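Local structure of 70 KDA protein (Xanthomonas sp., 4B2N) at residues Pro147-Tyr152 and Ser166-Leu171. The protein cleaves natural rubber oxidatively as a dihaem c-type dioxygenase that works processively along the polymer. Numbering follows the deposited sequence.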
loop_
_atom_site.group_PDB
_atom_site.type_symbol
_atom_site.label_atom_id
_atom_site.label_comp_id
_atom_site.label_asym_id
_atom_site.label_seq_id
_atom_site.Cartn_x
_atom_site.Cartn_y
_atom_site.Cartn_z
ATOM N N PRO A 147 15.133 -11.448 4.789
ATOM C CA PRO A 147 15.268 -12.285 5.960
ATOM C C PRO A 147 14.912 -13.763 5.672
ATOM O O PRO A 147 14.815 -14.533 6.596
ATOM C CB PRO A 147 14.218 -11.690 6.925
ATOM C CG PRO A 147 13.169 -11.200 5.997
ATOM C CD PRO A 147 13.786 -10.914 4.651
ATOM N N PHE A 148 14.730 -14.145 4.412
ATOM C CA PHE A 148 14.531 -15.517 4.082
ATOM C C PHE A 148 15.397 -15.811 2.845
ATOM O O PHE A 148 15.911 -14.875 2.201
ATOM C CB PHE A 148 13.077 -15.861 3.777
ATOM C CG PHE A 148 12.408 -14.892 2.842
ATOM C CD1 PHE A 148 11.706 -13.766 3.369
ATOM C CD2 PHE A 148 12.408 -15.120 1.471
ATOM C CE1 PHE A 148 11.064 -12.851 2.487
ATOM C CE2 PHE A 148 11.765 -14.202 0.583
ATOM C CZ PHE A 148 11.141 -13.075 1.105
ATOM N N ARG A 149 15.510 -17.087 2.540
ATOM C CA ARG A 149 16.299 -17.524 1.356
ATOM C C ARG A 149 15.354 -17.208 0.173
ATOM O O ARG A 149 14.158 -17.596 0.187
ATOM C CB ARG A 149 16.605 -19.018 1.441
ATOM C CG ARG A 149 17.335 -19.569 0.231
ATOM C CD ARG A 149 17.450 -21.073 0.370
ATOM N NE ARG A 149 17.951 -21.482 -0.880
ATOM C CZ ARG A 149 17.212 -22.045 -1.807
ATOM N NH1 ARG A 149 15.937 -22.378 -1.568
ATOM N NH2 ARG A 149 17.830 -22.329 -2.936
ATOM N N ASN A 150 15.869 -16.440 -0.786
ATOM C CA ASN A 150 15.029 -15.846 -1.839
ATOM C C ASN A 150 15.801 -16.129 -3.122
ATOM O O ASN A 150 16.508 -15.301 -3.624
ATOM C CB ASN A 150 14.914 -14.359 -1.541
ATOM C CG ASN A 150 13.924 -13.635 -2.508
ATOM O OD1 ASN A 150 13.975 -12.372 -2.628
ATOM N ND2 ASN A 150 13.112 -14.375 -3.222
ATOM N N PRO A 151 15.709 -17.355 -3.642
ATOM C CA PRO A 151 16.763 -17.791 -4.612
ATOM C C PRO A 151 16.493 -17.426 -6.082
ATOM O O PRO A 151 15.332 -17.221 -6.504
ATOM C CB PRO A 151 16.763 -19.327 -4.413
ATOM C CG PRO A 151 15.334 -19.654 -4.134
ATOM C CD PRO A 151 14.809 -18.474 -3.272
ATOM N N TYR A 152 17.561 -17.390 -6.879
ATOM C CA TYR A 152 17.386 -17.312 -8.340
ATOM C C TYR A 152 18.532 -18.117 -8.958
ATOM O O TYR A 152 19.546 -18.290 -8.299
ATOM C CB TYR A 152 17.418 -15.863 -8.824
ATOM C CG TYR A 152 18.787 -15.220 -8.925
ATOM C CD1 TYR A 152 19.534 -15.317 -10.174
ATOM C CD2 TYR A 152 19.333 -14.509 -7.841
ATOM C CE1 TYR A 152 20.787 -14.686 -10.300
ATOM C CE2 TYR A 152 20.558 -13.878 -7.989
ATOM C CZ TYR A 152 21.250 -13.965 -9.214
ATOM O OH TYR A 152 22.441 -13.353 -9.397
ATOM N N SER A 166 21.338 -21.063 -6.718
ATOM C CA SER A 166 22.215 -20.584 -5.666
ATOM C C SER A 166 22.383 -19.069 -5.580
ATOM O O SER A 166 22.998 -18.585 -4.624
ATOM C CB SER A 166 23.559 -21.286 -5.787
ATOM O OG SER A 166 24.169 -20.817 -6.958
ATOM N N GLY A 167 21.743 -18.278 -6.460
ATOM C CA GLY A 167 21.761 -16.823 -6.304
ATOM C C GLY A 167 20.693 -16.410 -5.259
ATOM O O GLY A 167 19.806 -17.201 -4.957
ATOM N N GLN A 168 20.849 -15.216 -4.669
ATOM C CA GLN A 168 19.923 -14.660 -3.719
ATOM C C GLN A 168 19.464 -13.305 -4.244
ATOM O O GLN A 168 20.302 -12.454 -4.645
ATOM C CB GLN A 168 20.630 -14.492 -2.321
ATOM C CG GLN A 168 19.869 -13.647 -1.267
ATOM C CD GLN A 168 18.820 -14.492 -0.547
ATOM O OE1 GLN A 168 18.562 -15.675 -0.929
ATOM N NE2 GLN A 168 18.089 -13.851 0.391
ATOM N N LEU A 169 18.164 -13.043 -4.068
ATOM C CA LEU A 169 17.571 -11.799 -4.430
ATOM C C LEU A 169 17.255 -10.981 -3.200
ATOM O O LEU A 169 16.972 -11.556 -2.152
ATOM C CB LEU A 169 16.203 -12.016 -5.162
ATOM C CG LEU A 169 16.268 -12.874 -6.440
ATOM C CD1 LEU A 169 14.876 -13.458 -6.719
ATOM C CD2 LEU A 169 16.822 -11.992 -7.566
ATOM N N PRO A 170 17.278 -9.634 -3.322
ATOM C CA PRO A 170 16.819 -8.824 -2.176
ATOM C C PRO A 170 15.349 -8.980 -1.901
ATOM O O PRO A 170 14.567 -9.376 -2.807
ATOM C CB PRO A 170 16.987 -7.373 -2.673
ATOM C CG PRO A 170 17.996 -7.424 -3.726
ATOM C CD PRO A 170 17.771 -8.780 -4.420
ATOM N N LEU A 171 14.908 -8.609 -0.690
ATOM C CA LEU A 171 13.515 -8.572 -0.357
ATOM C C LEU A 171 12.861 -7.662 -1.345
ATOM O O LEU A 171 13.356 -6.557 -1.574
ATOM C CB LEU A 171 13.364 -7.928 1.008
ATOM C CG LEU A 171 11.953 -7.777 1.534
ATOM C CD1 LEU A 171 11.177 -9.098 1.675
ATOM C CD2 LEU A 171 12.074 -6.951 2.838
#
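Q168 reaches F148 and N150 because its CG stands anti to the backbone N (chi1 168°) and the chain then bends at chi2, while Y152 takes chi1 78°, with CG between its own N and carbonyl carbon and the CD2-CE2 side of the ring against G167. The carboxamide of Q168 then behaves like a piece of backbone: NE2 gives a hydrogen bond to F148 O at 3.0 Å, lying in both the carbonyl plane and the amide plane, and OE1 accepts from N150 N at 2.8 Å. A glutamine suits this place, since one flat end both donates and accepts, bridging two peptide groups before the strands pair. Residues 151-152 and 167-168 form a minimal antiparallel two-stranded sheet, joined by a 14-residue connection. Y152 and G167 are its hydrogen-bonded pair, bonded both ways, and L169 N continues the ladder to N150 O at 2.8 Å. P151, with no N-H to offer, fits the non-hydrogen-bonded position opposite Q168; its CA lies 3.1 Å from G167 O in a CA-H...O contact. Glycine lets the Y152 ring lie close against the backbone, with G167 CA over one face, 4.0 Å from the centroid. L169 CD2 packs at 3.6 Å from Y152 CD2, and the tyrosine hydroxyl is hydrogen-bonded to H118. Farther along, L171 CD1 meets F148 CE1 at 3.8 Å, the side chains crossing at about a right angle.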